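Local coordinates for sulfatase (Bacteroides fragilis CAG:558, PDB 6USS), which probably hydrolyses aryl sulfate esters as a calcium-binding, gut bacterial member of the sulfatase family, here with its catalytic position substituted, at residues I36-V41 with F254-H259; V123-D128 with R501-A506; E238-L243 with G300-W305; Y453-G458 with C511-E516. The protein carries 1 engineered substitution. One frame throughout, in Å; residues are numbered along the deposited sequence.

From the N terminus, strand 36-41 opens contact 1, 123-128 opens contact 2 and helix segment 238-243 opens contact 3. Contact 1 closes first, at 254-259; contact 3 closes at 300-305, so the two cross, and they touch where Met257 packs on Ala239 and Leu302. Together they join the central sheet to helices over one of its faces. The loop of contact 2 is longer, enclosing contact 3 and crossing contact 1 before it ends at 501-506. Contact 4 runs from 453-458 to 511-516 and crosses contact 2. These two abut through Pro502, Arg501, Tyr455 and Cys511, tying the C-terminal chain to the four-stranded sheet 422-464, with centres 36 to 48 Å from those of contacts 1 and 3.

Contact 1. Residues I36-V41 with F254-H259; sequences IILFMV and FLYMAH
Ile36, Leu38 and Met40 exchange five backbone hydrogen bonds with Leu255, Met257 and His259, the ladder of two parallel strands whose axes diverge by 12°. Met40 N to Met257 O is short and nearly straight (2.7 Å, 171°). Met40 O takes two donors, His259 N and a water that also donates to His259 O.

Apolar contacts occupy both faces. On one, Leu38 CD2 lies 3.6 Å from Tyr256 CD1, the side chains alongside each other, and Tyr256 CE1 meets Met40 CB at 3.7 Å; helix 88-97 covers this face. On the other, Phe39 CD2 rests 3.7 Å from Met257 CG.

Among the aromatics, Phe39 has CG anti to its backbone N (chi1 -174°). Its CZ lies at the edge of the His259 imidazole, 3.3 Å from CD2. His259 NE2 is hydrogen-bonded to Ser298 OG of helix 283-308.

The pair belongs to the central sheet of the alkaline-phosphatase-like sulfatase fold, where the strand ending at Val41 leads into calcium ligands Asp42 and Asp43.

Contact 2. Residues V123-D128 with R501-A506; sequences VFNVAD and RPSFKA
Asn125 N donates to Ser503 O at 2.8 Å, the shortest polar bond here, and Ser503 N returns a bond to Asn125 O at 3.0 Å. The same Ser503 O also has Phe124 CB 3.2 Å away. Beyond the neighbouring non-hydrogen-bonded pair, Phe124 with Phe504, Lys505 N reaches Val123 O along an almost straight N-H line (171°), though tilted 27° from the carbonyl plane.

The side chain of Lys505 crosses that of Asn125 at about a right angle. Its chain, extended beyond CG, passes beside the amide, CG lying 3.6 Å from Asn125 ND2 and CE 3.3 Å from OD1. On the carbonyl side of Asn125, Pro502 CB packs 3.2 Å from Asn125 O.

This small antiparallel ribbon pairs strand 124-125 with strand 503-504, which follows helix 480-496. Phe124 meets the ring of His430 edge-to-face, Ala127 makes a backbone hydrogen bond with Pro428 just past strand 422-427, and Pro502 makes another with Cys511.

Contact 3. Residues E238-L243 with G300-W305; sequences EAIKAL and GDLMDW
Leu243 and Trp305 carry the closest packing between these two helix segments. The indole has CG anti to its backbone N (chi1 -176°), and its ring turns one face to Leu243. Leu243 CB sits over that face in a CH-pi contact, 3.7 Å from the centroid of the six-membered ring and 18° off its normal. Leu243 CD1 also meets Trp305 CE3 at 3.6 Å.

Ile240 and the indole lie alongside, pointing opposite ways. The CG2 branch of Ile240, anti to the backbone N, comes within 3.6 Å of Trp305 CD1, while the CG1 branch lies 4.1 Å from Leu302 CD2. That methyl also touches Ala239 CB and Leu243 CD1. No hydrogen bond spans the segments, but just past them Trp305 NE1 hydrogen-bonds Asn244 OD1 of helix 231-247, a polar link between the helices.

With axes 10.6 Å apart at closest approach and crossing at -21°, the helices pack as neighbours on a sheet face, Ala239 and Leu302 both resting on Met257, as in the layered alpha/beta sulfatase fold.

Contact 4. Residues Y453-G458 with C511-E516; sequences YYYENG and CPWPDE
Tyr453 meets Pro514 and Pro512 along nearly its whole length, and its side chain can be followed outward from the backbone. CB comes first, 4.1 Å from Pro514 CB. CG, set anti to the backbone N (chi1 167°), lies near Pro514 CB, and CD2 touches Pro514 CG at 3.7 Å. The two side chains cross at about a right angle. Pro514 CA stands over the ring centre, 3.8 Å from the centroid and only 3° off the normal, a CH-pi contact. Tyr455 N lies above the opposite face, displaced toward the rim. CE2 and CZ both approach Pro512 O, which sits at the ring edge near its plane. At the tip, OH points at that carbonyl as a hydrogen bond, although the modelled 2.4 Å from Tyr453 OH to Pro512 O is doubtfully short.

Tyr455 adds a second aromatic contact. Its CD1 meets Cys511 CB at 3.8 Å, and its OH lies 3.7 Å from Trp513 CZ3, at the indole edge; the hydroxyl is hydrogen-bonded to Asn426 OD1. Within the loop, Trp513 N donates to Glu516 OE1 (2.8 Å), a carboxylate that also pairs with Arg501.

Chemically, then, the C-H of Pro514 packs on one face of the Tyr453 phenol ring while the hydroxyl meets Pro512 O, so that apolar contact over the face and polar contact at the tip join the 511-516 loop to strand 449-454.

Contact 1. Residues I36-V41 with F254-H259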
loop_
_atom_site.group_PDB
_atom_site.type_symbol
_atom_site.label_atom_id
_atom_site.label_comp_id
_atom_site.label_asym_id
_atom_site.label_seq_id
_atom_site.Cartn_x
_atom_site.Cartn_y
_atom_site.Cartn_z
ATOM N N ILE A 36 4.085 4.636 -17.573
ATOM C CA ILE A 36 5.456 4.174 -17.598
ATOM C C ILE A 36 5.474 2.711 -17.180
ATOM O O ILE A 36 4.951 2.356 -16.116
ATOM C CB ILE A 36 6.320 5.019 -16.652
ATOM C CG1 ILE A 36 6.202 6.503 -17.033
ATOM C CG2 ILE A 36 7.745 4.489 -16.617
ATOM C CD1 ILE A 36 6.983 7.468 -16.144
ATOM N N ILE A 37 6.073 1.866 -18.012
ATOM C CA ILE A 37 6.398 0.499 -17.636
ATOM C C ILE A 37 7.914 0.368 -17.579
ATOM O O ILE A 37 8.606 0.585 -18.586
ATOM C CB ILE A 37 5.821 -0.529 -18.611
ATOM C CG1 ILE A 37 4.299 -0.458 -18.659
ATOM C CG2 ILE A 37 6.271 -1.927 -18.195
ATOM C CD1 ILE A 37 3.722 -1.365 -19.751
ATOM N N LEU A 38 8.422 0.002 -16.399
ATOM C CA LEU A 38 9.812 -0.401 -16.194
ATOM C C LEU A 38 9.840 -1.923 -16.157
ATOM O O LEU A 38 9.359 -2.533 -15.194
ATOM C CB LEU A 38 10.361 0.182 -14.892
ATOM C CG LEU A 38 11.766 -0.250 -14.489
ATOM C CD1 LEU A 38 12.748 0.073 -15.611
ATOM C CD2 LEU A 38 12.172 0.465 -13.199
ATOM N N PHE A 39 10.371 -2.536 -17.215
ATOM C CA PHE A 39 10.433 -3.995 -17.349
ATOM C C PHE A 39 11.867 -4.376 -16.998
ATOM O O PHE A 39 12.806 -4.062 -17.743
ATOM C CB PHE A 39 10.015 -4.411 -18.760
ATOM C CG PHE A 39 9.900 -5.905 -18.998
ATOM C CD1 PHE A 39 11.017 -6.668 -19.303
ATOM C CD2 PHE A 39 8.662 -6.532 -19.002
ATOM C CE1 PHE A 39 10.901 -8.039 -19.572
ATOM C CE2 PHE A 39 8.538 -7.903 -19.267
ATOM C CZ PHE A 39 9.656 -8.654 -19.546
ATOM N N MET A 40 12.034 -5.019 -15.841
ATOM C CA MET A 40 13.341 -5.328 -15.262
ATOM C C MET A 40 13.524 -6.838 -15.222
ATOM O O MET A 40 12.752 -7.547 -14.559
ATOM C CB MET A 40 13.479 -4.745 -13.851
ATOM C CG MET A 40 14.824 -5.012 -13.198
ATOM S SD MET A 40 16.208 -4.031 -13.847
ATOM C CE MET A 40 15.607 -2.379 -13.511
ATOM N N VAL A 41 14.554 -7.323 -15.911
ATOM C CA VAL A 41 14.914 -8.735 -15.887
ATOM C C VAL A 41 16.032 -8.934 -14.878
ATOM O O VAL A 41 16.867 -8.051 -14.663
ATOM C CB VAL A 41 15.330 -9.219 -17.287
ATOM C CG1 VAL A 41 15.493 -10.712 -17.294
ATOM C CG2 VAL A 41 14.300 -8.771 -18.311
ATOM N N PHE A 254 2.108 3.377 -13.267
ATOM C CA PHE A 254 3.502 2.985 -13.341
ATOM C C PHE A 254 3.524 1.519 -12.950
ATOM O O PHE A 254 3.084 1.164 -11.853
ATOM C CB PHE A 254 4.355 3.839 -12.412
ATOM C CG PHE A 254 5.726 3.303 -12.195
ATOM C CD1 PHE A 254 6.672 3.352 -13.202
ATOM C CD2 PHE A 254 6.081 2.745 -10.971
ATOM C CE1 PHE A 254 7.963 2.859 -12.992
ATOM C CE2 PHE A 254 7.368 2.240 -10.758
ATOM C CZ PHE A 254 8.306 2.304 -11.767
ATOM N N LEU A 255 3.953 0.668 -13.867
ATOM C CA LEU A 255 4.095 -0.752 -13.609
ATOM C C LEU A 255 5.577 -1.081 -13.531
ATOM O O LEU A 255 6.305 -0.897 -14.511
ATOM C CB LEU A 255 3.420 -1.562 -14.709
ATOM C CG LEU A 255 3.776 -3.052 -14.708
ATOM C CD1 LEU A 255 3.420 -3.657 -13.391
ATOM C CD2 LEU A 255 3.057 -3.788 -15.842
ATOM N N TYR A 256 6.026 -1.555 -12.371
ATOM C CA TYR A 256 7.391 -2.071 -12.228
ATOM C C TYR A 256 7.325 -3.575 -12.450
ATOM O O TYR A 256 7.097 -4.354 -11.523
ATOM C CB TYR A 256 7.976 -1.738 -10.858
ATOM C CG TYR A 256 9.401 -2.244 -10.607
ATOM C CD1 TYR A 256 10.390 -2.174 -11.589
ATOM C CD2 TYR A 256 9.760 -2.762 -9.361
ATOM C CE1 TYR A 256 11.710 -2.622 -11.338
ATOM C CE2 TYR A 256 11.056 -3.201 -9.102
ATOM C CZ TYR A 256 12.030 -3.130 -10.093
ATOM O OH TYR A 256 13.307 -3.580 -9.801
ATOM N N MET A 257 7.521 -3.990 -13.700
ATOM C CA MET A 257 7.485 -5.409 -14.061
ATOM C C MET A 257 8.879 -5.981 -13.852
ATOM O O MET A 257 9.740 -5.886 -14.723
ATOM C CB MET A 257 7.017 -5.579 -15.500
ATOM C CG MET A 257 6.782 -7.016 -15.906
ATOM S SD MET A 257 5.251 -7.625 -15.181
ATOM C CE MET A 257 5.355 -9.385 -15.544
ATOM N N ALA A 258 9.106 -6.583 -12.681
ATOM C CA ALA A 258 10.434 -7.044 -12.274
ATOM C C ALA A 258 10.438 -8.570 -12.203
ATOM O O ALA A 258 10.083 -9.148 -11.178
ATOM C CB ALA A 258 10.836 -6.421 -10.937
ATOM N N HIS A 259 10.874 -9.211 -13.288
ATOM C CA HIS A 259 10.826 -10.665 -13.400
ATOM C C HIS A 259 11.748 -11.346 -12.395
ATOM O O HIS A 259 12.791 -10.808 -12.003
ATOM C CB HIS A 259 11.209 -11.111 -14.814
ATOM C CG HIS A 259 10.056 -11.117 -15.751
ATOM N ND1 HIS A 259 9.119 -12.126 -15.759
ATOM C CD2 HIS A 259 9.651 -10.218 -16.679
ATOM C CE1 HIS A 259 8.189 -11.854 -16.658
ATOM N NE2 HIS A 259 8.492 -10.703 -17.234
HETATM O O HOH W 1 13.757 -8.227 -12.014
#

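Contact 2. Residues V123-D128 with R501-A506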
loop_
_atom_site.group_PDB
_atom_site.type_symbol
_atom_site.label_atom_id
_atom_site.label_comp_id
_atom_site.label_asym_id
_atom_site.label_seq_id
_atom_site.Cartn_x
_atom_site.Cartn_y
_atom_site.Cartn_z
ATOM N N VAL A 123 41.071 -13.499 5.326
ATOM C CA VAL A 123 41.939 -12.367 4.998
ATOM C C VAL A 123 41.384 -11.052 5.555
ATOM O O VAL A 123 42.121 -10.256 6.137
ATOM C CB VAL A 123 42.164 -12.259 3.468
ATOM C CG1 VAL A 123 42.734 -10.886 3.086
ATOM C CG2 VAL A 123 43.056 -13.373 2.960
ATOM N N PHE A 124 40.088 -10.794 5.359
ATOM C CA PHE A 124 39.519 -9.479 5.646
ATOM C C PHE A 124 38.145 -9.622 6.284
ATOM O O PHE A 124 37.508 -10.680 6.219
ATOM C CB PHE A 124 39.388 -8.601 4.378
ATOM C CG PHE A 124 38.670 -9.283 3.230
ATOM C CD1 PHE A 124 37.274 -9.347 3.198
ATOM C CD2 PHE A 124 39.385 -9.879 2.196
ATOM C CE1 PHE A 124 36.613 -9.993 2.152
ATOM C CE2 PHE A 124 38.724 -10.510 1.150
ATOM C CZ PHE A 124 37.332 -10.570 1.134
ATOM N N ASN A 125 37.708 -8.528 6.915
ATOM C CA ASN A 125 36.326 -8.322 7.314
ATOM C C ASN A 125 35.662 -7.395 6.317
ATOM O O ASN A 125 36.257 -6.397 5.907
ATOM C CB ASN A 125 36.230 -7.705 8.705
ATOM C CG ASN A 125 36.784 -8.606 9.758
ATOM O OD1 ASN A 125 36.239 -9.685 10.001
ATOM N ND2 ASN A 125 37.893 -8.194 10.373
ATOM N N VAL A 126 34.431 -7.718 5.931
ATOM C CA VAL A 126 33.705 -6.873 4.991
ATOM C C VAL A 126 33.288 -5.586 5.690
ATOM O O VAL A 126 33.375 -5.479 6.921
ATOM C CB VAL A 126 32.490 -7.612 4.401
ATOM C CG1 VAL A 126 32.951 -8.807 3.566
ATOM C CG2 VAL A 126 31.585 -8.077 5.500
ATOM N N ALA A 127 32.839 -4.595 4.916
ATOM C CA ALA A 127 32.294 -3.375 5.503
ATOM C C ALA A 127 31.108 -3.705 6.396
ATOM O O ALA A 127 30.439 -4.731 6.230
ATOM C CB ALA A 127 31.855 -2.401 4.415
ATOM N N ASP A 128 30.855 -2.831 7.370
ATOM C CA ASP A 128 29.650 -2.959 8.193
ATOM C C ASP A 128 28.504 -2.351 7.395
ATOM O O ASP A 128 28.014 -1.256 7.678
ATOM C CB ASP A 128 29.823 -2.283 9.543
ATOM C CG ASP A 128 28.615 -2.468 10.449
ATOM O OD1 ASP A 128 27.694 -3.240 10.098
ATOM O OD2 ASP A 128 28.585 -1.812 11.510
ATOM N N ARG A 501 34.587 0.271 3.293
ATOM C CA ARG A 501 35.752 -0.462 2.843
ATOM C C ARG A 501 35.932 -1.638 3.782
ATOM O O ARG A 501 35.488 -1.584 4.939
ATOM C CB ARG A 501 36.994 0.447 2.845
ATOM C CG ARG A 501 37.423 0.839 4.257
ATOM C CD ARG A 501 37.936 2.274 4.409
ATOM N NE ARG A 501 39.368 2.381 4.192
ATOM C CZ ARG A 501 40.164 3.272 4.774
ATOM N NH1 ARG A 501 39.674 4.161 5.626
ATOM N NH2 ARG A 501 41.459 3.276 4.483
ATOM N N PRO A 502 36.551 -2.714 3.320
ATOM C CA PRO A 502 36.902 -3.818 4.215
ATOM C C PRO A 502 38.092 -3.432 5.077
ATOM O O PRO A 502 38.771 -2.431 4.834
ATOM C CB PRO A 502 37.272 -4.962 3.263
ATOM C CG PRO A 502 36.960 -4.463 1.870
ATOM C CD PRO A 502 36.949 -2.977 1.933
ATOM N N SER A 503 38.344 -4.262 6.087
ATOM C CA SER A 503 39.530 -4.121 6.914
ATOM C C SER A 503 40.275 -5.455 6.968
ATOM O O SER A 503 39.697 -6.526 6.755
ATOM C CB SER A 503 39.172 -3.632 8.327
ATOM O OG SER A 503 38.449 -4.622 9.026
ATOM N N PHE A 504 41.572 -5.384 7.238
ATOM C CA PHE A 504 42.392 -6.585 7.266
ATOM C C PHE A 504 42.347 -7.257 8.635
ATOM O O PHE A 504 42.345 -6.592 9.676
ATOM C CB PHE A 504 43.831 -6.241 6.899
ATOM C CG PHE A 504 44.028 -5.979 5.439
ATOM C CD1 PHE A 504 43.709 -6.952 4.504
ATOM C CD2 PHE A 504 44.515 -4.758 4.997
ATOM C CE1 PHE A 504 43.890 -6.721 3.155
ATOM C CE2 PHE A 504 44.701 -4.523 3.647
ATOM C CZ PHE A 504 44.395 -5.512 2.724
ATOM N N LYS A 505 42.320 -8.592 8.628
ATOM C CA LYS A 505 42.266 -9.326 9.888
ATOM C C LYS A 505 43.619 -9.361 10.605
ATOM O O LYS A 505 43.658 -9.344 11.846
ATOM C CB LYS A 505 41.749 -10.742 9.638
ATOM C CG LYS A 505 40.239 -10.794 9.501
ATOM C CD LYS A 505 39.731 -12.209 9.323
ATOM C CE LYS A 505 38.202 -12.249 9.376
ATOM N NZ LYS A 505 37.691 -13.621 9.056
ATOM N N ALA A 506 44.721 -9.397 9.850
ATOM C CA ALA A 506 46.067 -9.327 10.413
ATOM C C ALA A 506 46.205 -8.099 11.302
ATOM O O ALA A 506 46.254 -8.202 12.531
ATOM C CB ALA A 506 47.113 -9.294 9.292
HETATM O O HOH W 2 33.248 -0.757 7.430
#

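Contact 3. Residues E238-L243 with G300-W305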
loop_
_atom_site.group_PDB
_atom_site.type_symbol
_atom_site.label_atom_id
_atom_site.label_comp_id
_atom_site.label_asym_id
_atom_site.label_seq_id
_atom_site.Cartn_x
_atom_site.Cartn_y
_atom_site.Cartn_z
ATOM N N GLU A 238 -1.031 -11.917 -14.097
ATOM C CA GLU A 238 -1.467 -11.043 -13.009
ATOM C C GLU A 238 -1.144 -9.585 -13.298
ATOM O O GLU A 238 -1.901 -8.692 -12.907
ATOM C CB GLU A 238 -0.846 -11.477 -11.685
ATOM C CG GLU A 238 -1.266 -12.873 -11.271
ATOM C CD GLU A 238 -2.761 -12.979 -10.923
ATOM O OE1 GLU A 238 -3.226 -12.263 -9.999
ATOM O OE2 GLU A 238 -3.466 -13.779 -11.582
ATOM N N ALA A 239 -0.035 -9.320 -13.984
ATOM C CA ALA A 239 0.227 -7.957 -14.426
ATOM C C ALA A 239 -0.856 -7.483 -15.390
ATOM O O ALA A 239 -1.293 -6.324 -15.333
ATOM C CB ALA A 239 1.604 -7.859 -15.080
ATOM N N ILE A 240 -1.313 -8.364 -16.281
ATOM C CA ILE A 240 -2.337 -7.939 -17.220
ATOM C C ILE A 240 -3.621 -7.574 -16.476
ATOM O O ILE A 240 -4.249 -6.550 -16.776
ATOM C CB ILE A 240 -2.547 -9.012 -18.305
ATOM C CG1 ILE A 240 -1.318 -9.024 -19.233
ATOM C CG2 ILE A 240 -3.824 -8.738 -19.086
ATOM C CD1 ILE A 240 -1.500 -9.789 -20.533
ATOM N N LYS A 241 -4.006 -8.358 -15.453
ATOM C CA LYS A 241 -5.203 -7.965 -14.711
ATOM C C LYS A 241 -4.986 -6.710 -13.890
ATOM O O LYS A 241 -5.938 -5.952 -13.689
ATOM C CB LYS A 241 -5.718 -9.085 -13.791
ATOM C CG LYS A 241 -5.740 -10.471 -14.388
ATOM C CD LYS A 241 -5.768 -11.518 -13.270
ATOM C CE LYS A 241 -6.191 -12.902 -13.776
ATOM N NZ LYS A 241 -6.031 -13.910 -12.672
ATOM N N ALA A 242 -3.774 -6.474 -13.401
ATOM C CA ALA A 242 -3.555 -5.224 -12.689
ATOM C C ALA A 242 -3.716 -4.033 -13.621
ATOM O O ALA A 242 -4.155 -2.957 -13.188
ATOM C CB ALA A 242 -2.175 -5.202 -12.039
ATOM N N LEU A 243 -3.390 -4.229 -14.906
ATOM C CA LEU A 243 -3.504 -3.184 -15.915
ATOM C C LEU A 243 -4.954 -2.975 -16.347
ATOM O O LEU A 243 -5.386 -1.832 -16.558
ATOM C CB LEU A 243 -2.638 -3.543 -17.123
ATOM C CG LEU A 243 -1.133 -3.329 -16.992
ATOM C CD1 LEU A 243 -0.416 -3.702 -18.286
ATOM C CD2 LEU A 243 -0.841 -1.887 -16.627
ATOM N N GLY A 300 6.425 -9.227 -24.910
ATOM C CA GLY A 300 5.463 -9.173 -25.995
ATOM C C GLY A 300 4.030 -9.091 -25.505
ATOM O O GLY A 300 3.222 -8.345 -26.058
ATOM N N ASP A 301 3.700 -9.849 -24.454
ATOM C CA ASP A 301 2.317 -9.906 -23.984
ATOM C C ASP A 301 1.856 -8.560 -23.432
ATOM O O ASP A 301 0.715 -8.146 -23.669
ATOM C CB ASP A 301 2.149 -10.996 -22.921
ATOM C CG ASP A 301 2.284 -12.407 -23.484
ATOM O OD1 ASP A 301 2.118 -12.604 -24.707
ATOM O OD2 ASP A 301 2.538 -13.334 -22.688
ATOM N N LEU A 302 2.722 -7.872 -22.681
ATOM C CA LEU A 302 2.399 -6.518 -22.243
ATOM C C LEU A 302 2.343 -5.551 -23.429
ATOM O O LEU A 302 1.472 -4.672 -23.483
ATOM C CB LEU A 302 3.415 -6.047 -21.198
ATOM C CG LEU A 302 3.495 -6.932 -19.958
ATOM C CD1 LEU A 302 4.669 -6.540 -19.045
ATOM C CD2 LEU A 302 2.156 -6.896 -19.201
ATOM N N MET A 303 3.252 -5.707 -24.398
ATOM C CA MET A 303 3.238 -4.826 -25.560
ATOM C C MET A 303 1.946 -4.991 -26.359
ATOM O O MET A 303 1.384 -4.004 -26.857
ATOM C CB MET A 303 4.467 -5.087 -26.435
ATOM C CG MET A 303 5.795 -4.547 -25.860
ATOM S SD MET A 303 7.308 -5.184 -26.676
ATOM C CE MET A 303 7.291 -4.262 -28.228
ATOM N N ASP A 304 1.454 -6.233 -26.479
ATOM C CA ASP A 304 0.184 -6.463 -27.160
ATOM C C ASP A 304 -0.969 -5.937 -26.332
ATOM O O ASP A 304 -1.929 -5.391 -26.885
ATOM C CB ASP A 304 -0.034 -7.951 -27.458
ATOM C CG ASP A 304 1.101 -8.566 -28.257
ATOM O OD1 ASP A 304 1.882 -7.813 -28.893
ATOM O OD2 ASP A 304 1.215 -9.814 -28.253
ATOM N N TRP A 305 -0.891 -6.089 -25.004
ATOM C CA TRP A 305 -1.929 -5.521 -24.152
ATOM C C TRP A 305 -2.031 -4.015 -24.363
ATOM O O TRP A 305 -3.135 -3.474 -24.512
ATOM C CB TRP A 305 -1.684 -5.852 -22.676
ATOM C CG TRP A 305 -2.813 -5.344 -21.837
ATOM C CD1 TRP A 305 -3.945 -6.028 -21.469
ATOM C CD2 TRP A 305 -2.957 -4.023 -21.301
ATOM N NE1 TRP A 305 -4.769 -5.214 -20.726
ATOM C CE2 TRP A 305 -4.180 -3.981 -20.606
ATOM C CE3 TRP A 305 -2.165 -2.870 -21.339
ATOM C CZ2 TRP A 305 -4.628 -2.836 -19.959
ATOM C CZ3 TRP A 305 -2.613 -1.732 -20.684
ATOM C CH2 TRP A 305 -3.834 -1.726 -20.006
#

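Contact 4. Residues Y453-G458 with C511-E516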
loop_
_atom_site.group_PDB
_atom_site.type_symbol
_atom_site.label_atom_id
_atom_site.label_comp_id
_atom_site.label_asym_id
_atom_site.label_seq_id
_atom_site.Cartn_x
_atom_site.Cartn_y
_atom_site.Cartn_z
ATOM N N TYR A 453 40.091 -1.116 -8.452
ATOM C CA TYR A 453 41.006 -1.264 -7.332
ATOM C C TYR A 453 40.558 -2.434 -6.475
ATOM O O TYR A 453 39.369 -2.552 -6.157
ATOM C CB TYR A 453 41.039 0.006 -6.499
ATOM C CG TYR A 453 41.717 -0.151 -5.155
ATOM C CD1 TYR A 453 43.099 -0.365 -5.063
ATOM C CD2 TYR A 453 40.980 -0.050 -3.970
ATOM C CE1 TYR A 453 43.725 -0.485 -3.821
ATOM C CE2 TYR A 453 41.604 -0.164 -2.720
ATOM C CZ TYR A 453 42.975 -0.380 -2.652
ATOM O OH TYR A 453 43.605 -0.496 -1.422
ATOM N N TYR A 454 41.503 -3.288 -6.097
ATOM C CA TYR A 454 41.197 -4.514 -5.371
ATOM C C TYR A 454 41.627 -4.342 -3.919
ATOM O O TYR A 454 42.826 -4.240 -3.627
ATOM C CB TYR A 454 41.886 -5.709 -6.016
ATOM C CG TYR A 454 41.367 -6.063 -7.398
ATOM C CD1 TYR A 454 41.735 -5.311 -8.513
ATOM C CD2 TYR A 454 40.511 -7.151 -7.593
ATOM C CE1 TYR A 454 41.279 -5.628 -9.779
ATOM C CE2 TYR A 454 40.056 -7.487 -8.870
ATOM C CZ TYR A 454 40.449 -6.721 -9.961
ATOM O OH TYR A 454 40.008 -7.031 -11.235
ATOM N N TYR A 455 40.637 -4.321 -3.016
ATOM C CA TYR A 455 40.906 -4.146 -1.595
ATOM C C TYR A 455 41.822 -5.227 -1.052
ATOM O O TYR A 455 42.580 -4.972 -0.114
ATOM C CB TYR A 455 39.601 -4.164 -0.802
ATOM C CG TYR A 455 38.742 -2.940 -0.939
ATOM C CD1 TYR A 455 39.086 -1.766 -0.308
ATOM C CD2 TYR A 455 37.573 -2.963 -1.682
ATOM C CE1 TYR A 455 38.303 -0.644 -0.404
ATOM C CE2 TYR A 455 36.772 -1.831 -1.787
ATOM C CZ TYR A 455 37.150 -0.681 -1.134
ATOM O OH TYR A 455 36.399 0.458 -1.210
ATOM N N GLU A 456 41.750 -6.443 -1.604
ATOM C CA GLU A 456 42.399 -7.569 -0.942
ATOM C C GLU A 456 43.919 -7.472 -1.018
ATOM O O GLU A 456 44.609 -7.891 -0.078
ATOM C CB GLU A 456 41.905 -8.906 -1.519
ATOM C CG GLU A 456 42.082 -10.092 -0.551
ATOM C CD GLU A 456 41.700 -11.456 -1.146
ATOM O OE1 GLU A 456 40.804 -11.506 -2.028
ATOM O OE2 GLU A 456 42.286 -12.483 -0.708
ATOM N N ASN A 457 44.466 -6.908 -2.102
ATOM C CA ASN A 457 45.914 -6.774 -2.188
ATOM C C ASN A 457 46.364 -5.465 -2.824
ATOM O O ASN A 457 47.539 -5.358 -3.183
ATOM C CB ASN A 457 46.508 -7.943 -2.971
ATOM C CG ASN A 457 46.023 -7.981 -4.413
ATOM O OD1 ASN A 457 45.110 -7.236 -4.789
ATOM N ND2 ASN A 457 46.634 -8.843 -5.229
ATOM N N GLY A 458 45.476 -4.480 -2.992
ATOM C CA GLY A 458 45.850 -3.197 -3.568
ATOM C C GLY A 458 46.128 -3.202 -5.057
ATOM O O GLY A 458 46.618 -2.199 -5.590
ATOM N N CYS A 511 41.473 -1.534 4.947
ATOM C CA CYS A 511 42.212 -1.605 3.687
ATOM C C CYS A 511 42.437 -0.201 3.125
ATOM O O CYS A 511 41.533 0.641 3.181
ATOM C CB CYS A 511 41.455 -2.443 2.650
ATOM S SG CYS A 511 40.962 -4.101 3.175
ATOM N N PRO A 512 43.621 0.083 2.582
ATOM C CA PRO A 512 43.864 1.410 1.994
ATOM C C PRO A 512 42.828 1.759 0.940
ATOM O O PRO A 512 42.477 0.935 0.096
ATOM C CB PRO A 512 45.254 1.278 1.352
ATOM C CG PRO A 512 45.885 0.090 2.007
ATOM C CD PRO A 512 44.777 -0.823 2.441
ATOM N N TRP A 513 42.353 3.002 0.981
ATOM C CA TRP A 513 41.609 3.573 -0.130
ATOM C C TRP A 513 42.483 3.485 -1.379
ATOM O O TRP A 513 43.710 3.382 -1.251
ATOM C CB TRP A 513 41.247 5.035 0.157
ATOM C CG TRP A 513 40.227 5.269 1.214
ATOM C CD1 TRP A 513 40.373 6.055 2.318
ATOM C CD2 TRP A 513 38.885 4.758 1.255
ATOM N NE1 TRP A 513 39.221 6.050 3.053
ATOM C CE2 TRP A 513 38.289 5.262 2.431
ATOM C CE3 TRP A 513 38.138 3.913 0.423
ATOM C CZ2 TRP A 513 36.975 4.953 2.799
ATOM C CZ3 TRP A 513 36.837 3.600 0.788
ATOM C CH2 TRP A 513 36.270 4.110 1.971
ATOM N N PRO A 514 41.911 3.553 -2.596
ATOM C CA PRO A 514 42.764 3.492 -3.801
ATOM C C PRO A 514 43.854 4.550 -3.833
ATOM O O PRO A 514 44.949 4.296 -4.350
ATOM C CB PRO A 514 41.769 3.698 -4.958
ATOM C CG PRO A 514 40.424 3.601 -4.382
ATOM C CD PRO A 514 40.515 3.889 -2.928
ATOM N N ASP A 515 43.576 5.747 -3.313
ATOM C CA ASP A 515 44.534 6.844 -3.336
ATOM C C ASP A 515 45.448 6.861 -2.108
ATOM O O ASP A 515 46.111 7.874 -1.854
ATOM C CB ASP A 515 43.804 8.188 -3.489
ATOM C CG ASP A 515 42.831 8.463 -2.360
ATOM O OD1 ASP A 515 42.381 7.495 -1.714
ATOM O OD2 ASP A 515 42.509 9.645 -2.111
ATOM N N GLU A 516 45.499 5.767 -1.341
ATOM C CA GLU A 516 46.509 5.591 -0.301
ATOM C C GLU A 516 47.491 4.474 -0.657
ATOM O O GLU A 516 48.106 3.887 0.233
ATOM C CB GLU A 516 45.853 5.319 1.057
ATOM C CG GLU A 516 44.895 6.400 1.580
ATOM C CD GLU A 516 44.010 5.910 2.763
ATOM O OE1 GLU A 516 43.597 4.722 2.789
ATOM O OE2 GLU A 516 43.703 6.718 3.668
#